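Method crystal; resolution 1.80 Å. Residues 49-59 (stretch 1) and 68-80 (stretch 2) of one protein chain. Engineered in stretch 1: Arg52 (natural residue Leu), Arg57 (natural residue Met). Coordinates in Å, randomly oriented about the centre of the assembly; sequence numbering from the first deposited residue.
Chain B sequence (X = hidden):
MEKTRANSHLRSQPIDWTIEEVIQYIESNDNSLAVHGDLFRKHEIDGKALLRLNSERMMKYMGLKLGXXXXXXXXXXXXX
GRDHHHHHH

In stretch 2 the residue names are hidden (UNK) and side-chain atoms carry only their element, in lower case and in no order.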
# COMPACT_ATOMS: atom_id res chain seq x y z
N ALA B 49 -9.51 11.12 -12.32
CA ALA B 49 -8.92 11.34 -11.01
C ALA B 49 -8.01 10.18 -10.59
O ALA B 49 -6.95 10.39 -10.00
CB ALA B 49 -10.03 11.54 -9.97
N LEU B 50 -8.43 8.95 -10.90
CA LEU B 50 -7.64 7.77 -10.55
C LEU B 50 -6.22 7.85 -11.12
O LEU B 50 -5.23 7.64 -10.42
CB LEU B 50 -8.32 6.51 -11.08
CG LEU B 50 -7.64 5.19 -10.71
CD1 LEU B 50 -7.76 4.95 -9.20
CD2 LEU B 50 -8.29 4.05 -11.48
N LEU B 51 -6.14 8.15 -12.41
CA LEU B 51 -4.85 8.23 -13.09
C LEU B 51 -3.99 9.37 -12.57
O LEU B 51 -2.78 9.40 -12.77
CB LEU B 51 -5.08 8.38 -14.59
CG LEU B 51 -5.92 7.26 -15.22
CD1 LEU B 51 -6.19 7.58 -16.68
CD2 LEU B 51 -5.20 5.93 -15.08
N ARG B 52 -4.63 10.31 -11.87
CA ARG B 52 -3.95 11.48 -11.33
C ARG B 52 -3.53 11.31 -9.87
O ARG B 52 -2.93 12.20 -9.28
CB ARG B 52 -4.88 12.69 -11.48
CG ARG B 52 -4.31 14.03 -11.07
CD ARG B 52 -5.26 15.15 -11.50
NE ARG B 52 -4.85 16.46 -11.03
CZ ARG B 52 -5.48 17.59 -11.33
NH1 ARG B 52 -6.56 17.56 -12.10
NH2 ARG B 52 -5.04 18.75 -10.85
N LEU B 53 -3.84 10.15 -9.29
CA LEU B 53 -3.49 9.89 -7.89
C LEU B 53 -2.03 9.48 -7.69
O LEU B 53 -1.36 9.02 -8.61
CB LEU B 53 -4.36 8.76 -7.33
CG LEU B 53 -5.81 8.97 -6.89
CD1 LEU B 53 -6.39 7.62 -6.48
CD2 LEU B 53 -5.88 9.94 -5.73
N ASN B 54 -1.56 9.66 -6.46
CA ASN B 54 -0.22 9.24 -6.05
C ASN B 54 -0.27 9.03 -4.54
O ASN B 54 -1.22 9.47 -3.89
CB ASN B 54 0.86 10.26 -6.45
CG ASN B 54 0.65 11.62 -5.85
OD1 ASN B 54 0.42 11.75 -4.65
ND2 ASN B 54 0.74 12.65 -6.68
N SER B 55 0.72 8.33 -3.99
CA SER B 55 0.73 8.04 -2.56
C SER B 55 0.67 9.27 -1.66
O SER B 55 -0.05 9.28 -0.66
CB SER B 55 1.95 7.17 -2.20
OG SER B 55 3.17 7.84 -2.47
N GLU B 56 1.41 10.31 -2.01
CA GLU B 56 1.41 11.53 -1.21
C GLU B 56 0.00 12.12 -1.10
O GLU B 56 -0.44 12.49 -0.01
CB GLU B 56 2.36 12.57 -1.81
CG GLU B 56 3.82 12.19 -1.71
CD GLU B 56 4.27 11.98 -0.27
OE1 GLU B 56 4.07 12.90 0.55
OE2 GLU B 56 4.83 10.90 0.03
N ARG B 57 -0.69 12.23 -2.24
CA ARG B 57 -2.04 12.77 -2.26
C ARG B 57 -3.00 11.87 -1.48
O ARG B 57 -3.89 12.35 -0.79
CB ARG B 57 -2.55 12.90 -3.70
CG ARG B 57 -1.68 13.71 -4.65
CD ARG B 57 -1.92 15.20 -4.53
NE ARG B 57 -1.85 15.85 -5.84
CZ ARG B 57 -0.79 15.80 -6.66
NH1 ARG B 57 0.30 15.15 -6.30
NH2 ARG B 57 -0.84 16.41 -7.84
N MET B 58 -2.84 10.56 -1.63
CA MET B 58 -3.71 9.63 -0.91
C MET B 58 -3.52 9.71 0.59
O MET B 58 -4.48 9.66 1.35
CB MET B 58 -3.47 8.19 -1.39
CG MET B 58 -4.08 7.89 -2.74
SD MET B 58 -4.05 6.13 -3.16
CE MET B 58 -2.49 6.02 -3.98
N MET B 59 -2.28 9.86 1.03
CA MET B 59 -2.02 9.93 2.46
C MET B 59 -2.39 11.28 3.04
O MET B 59 -3.04 11.36 4.08
CB MET B 59 -0.54 9.63 2.75
CG MET B 59 -0.12 8.21 2.40
SD MET B 59 1.54 7.84 2.97
CE MET B 59 2.52 8.82 1.81
N UNK B 68 -2.31 0.69 2.21
CA UNK B 68 -3.40 0.82 1.24
C UNK B 68 -2.99 1.71 0.06
O UNK B 68 -3.30 1.41 -1.08
c UNK B 68 -4.52 1.44 2.07
c UNK B 68 -4.31 0.83 3.41
c UNK B 68 -2.81 0.90 3.59
N UNK B 69 -2.28 2.81 0.33
CA UNK B 69 -1.87 3.70 -0.75
C UNK B 69 -0.96 2.98 -1.75
O UNK B 69 -1.12 3.12 -2.97
c UNK B 69 -1.16 4.92 -0.18
N UNK B 70 0.01 2.22 -1.24
CA UNK B 70 0.92 1.49 -2.12
C UNK B 70 0.18 0.44 -2.95
O UNK B 70 0.49 0.26 -4.13
c UNK B 70 3.08 1.81 -0.74
c UNK B 70 2.04 0.84 -1.32
c UNK B 70 3.58 2.74 -1.84
c UNK B 70 4.24 1.02 -0.16
N UNK B 71 -0.80 -0.24 -2.35
CA UNK B 71 -1.57 -1.24 -3.09
C UNK B 71 -2.40 -0.58 -4.19
O UNK B 71 -2.53 -1.12 -5.29
c UNK B 71 -2.50 -2.01 -2.15
c UNK B 71 -2.72 -3.84 1.04
c UNK B 71 -2.87 -3.76 -0.46
c UNK B 71 -1.82 -2.86 -1.11
n UNK B 71 -3.94 -4.50 1.60
N UNK B 72 -2.97 0.58 -3.88
CA UNK B 72 -3.77 1.29 -4.86
C UNK B 72 -2.88 1.79 -5.99
O UNK B 72 -3.24 1.67 -7.16
c UNK B 72 -5.15 3.35 -5.26
c UNK B 72 -5.59 1.90 -3.24
c UNK B 72 -4.53 2.47 -4.20
c UNK B 72 -6.18 2.92 -2.27
N UNK B 73 -1.71 2.32 -5.65
CA UNK B 73 -0.78 2.80 -6.67
C UNK B 73 -0.40 1.65 -7.59
O UNK B 73 -0.26 1.84 -8.80
s UNK B 73 0.34 5.05 -5.45
c UNK B 73 0.49 3.38 -6.05
N UNK B 74 -0.24 0.47 -7.02
CA UNK B 74 0.13 -0.72 -7.79
C UNK B 74 -0.94 -1.01 -8.84
O UNK B 74 -0.63 -1.35 -9.98
c UNK B 74 0.70 -3.19 -7.63
n UNK B 74 1.94 -3.24 -8.10
c UNK B 74 0.31 -1.93 -6.87
o UNK B 74 -0.11 -4.10 -7.80
N UNK B 75 -2.20 -0.86 -8.45
CA UNK B 75 -3.31 -1.10 -9.38
C UNK B 75 -3.43 0.04 -10.39
O UNK B 75 -3.76 -0.20 -11.56
c UNK B 75 -4.65 -3.75 -8.49
c UNK B 75 -6.02 -2.39 -6.88
c UNK B 75 -4.63 -1.25 -8.61
c UNK B 75 -4.72 -2.46 -7.67
N UNK B 76 -3.19 1.27 -9.95
CA UNK B 76 -3.26 2.42 -10.85
C UNK B 76 -2.23 2.27 -11.96
O UNK B 76 -2.53 2.49 -13.13
c UNK B 76 -2.88 4.89 -11.10
c UNK B 76 -2.98 3.75 -10.10
c UNK B 76 -4.09 4.03 -9.10
N UNK B 77 -1.01 1.91 -11.59
CA UNK B 77 0.08 1.74 -12.55
C UNK B 77 -0.27 0.78 -13.68
O UNK B 77 0.17 0.98 -14.82
n UNK B 77 1.72 3.59 -11.36
c UNK B 77 1.34 1.25 -11.83
o UNK B 77 2.85 2.08 -10.16
c UNK B 77 2.04 2.35 -11.04
N UNK B 78 -1.05 -0.25 -13.37
CA UNK B 78 -1.43 -1.24 -14.38
C UNK B 78 -2.30 -0.67 -15.50
O UNK B 78 -2.23 -1.15 -16.64
c UNK B 78 -2.16 -2.41 -13.72
n UNK B 78 -1.88 -6.39 -10.71
c UNK B 78 -2.08 -4.37 -12.13
c UNK B 78 -1.31 -3.19 -12.72
c UNK B 78 -1.24 -5.11 -11.10
N UNK B 79 -3.11 0.34 -15.19
CA UNK B 79 -4.00 0.93 -16.18
C UNK B 79 -3.58 2.32 -16.64
O UNK B 79 -4.34 2.99 -17.34
c UNK B 79 -5.99 -0.41 -15.44
c UNK B 79 -5.51 1.79 -14.35
c UNK B 79 -5.45 0.99 -15.66
N UNK B 80 -2.38 2.75 -16.25
CA UNK B 80 -1.89 4.07 -16.63
C UNK B 80 -0.80 3.97 -17.69
O UNK B 80 -0.94 4.65 -18.73
c UNK B 80 -1.34 4.81 -15.40
o UNK B 80 0.65 3.51 -15.09
c UNK B 80 0.16 4.63 -15.23
n UNK B 80 0.89 5.73 -15.23

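Position 68 has three side-chain carbons that close a ring onto its own backbone N, which identifies proline; Pro68 makes no contact with stretch 1. Position 69 carries one carbon and nothing beyond it, hence alanine; its CB points toward stretch 1 and lies 4.3 Å from both Ser55 CB and Met59 CG, and its CA is 5.4 Å from the CA of Ser55. Four carbons at position 70, forked at the second, make leucine; Leu70 starts away from stretch 1 and stays outside contact range.

At position 71 four carbons run in a row to a nitrogen: lysine, directed away, with Lys71 NZ hydrogen-bonded elsewhere in the structure. Position 72 also has four carbons, but the fork is at the first and one arm is two carbons long. This is isoleucine, and Ile72 CG2 packs 3.7 Å from Met58 SD. Position 73 has one carbon and then a sulfur, hence cysteine. Cys73 SG lies 3.3 Å from Met58 CE and 3.6 Å from Ser55 N, at the start of helix 55-59.

Position 74 shows two carbons, the second bearing one oxygen and one nitrogen. An acid would carry two oxygens, so this is asparagine, out of reach of stretch 1. Position 75 repeats the four carbons forked at the second; Leu75 points sideways and makes no contact. Position 76 has one carbon carrying two more, the pattern of valine: Val76 CG1 is 3.7 Å from Leu50 O and Val76 CG2 3.8 Å from Leu50 CD1.

Position 77, with two carbons followed by an oxygen and a nitrogen, is asparagine, exposed and without a contact. Position 78, four carbons ending in nitrogen, is lysine, also exposed. Position 79 has the three-carbon fork of valine, and Val79 CG2 sits 4.2 Å from Leu51 CD2. Position 80 has two carbons with one oxygen and one nitrogen, an asparagine whose CB is 4.0 Å from Leu51 CD2.

The contact buries 499 Å² and contains no hydrogen bond between the stretches; it rests on packing. Residues 69, 72, 73, 76 and 79 all direct CA-to-CB toward stretch 1, the three-and-four spacing of one helical face. Met58 covers Ala69, Ile72 and Cys73, while Leu50 and Leu51 meet the valines further along. The axes of helices 55-59 and 68-79 approach to 9.4 Å, with 135° between their N-to-C directions. Asn54 OD1 accepts from Arg57 N at 2.7 Å, capping the shorter helix; Arg57, an engineered residue, does not touch stretch 2.

Stretch 2 68-80: PALKICNLVNKVN
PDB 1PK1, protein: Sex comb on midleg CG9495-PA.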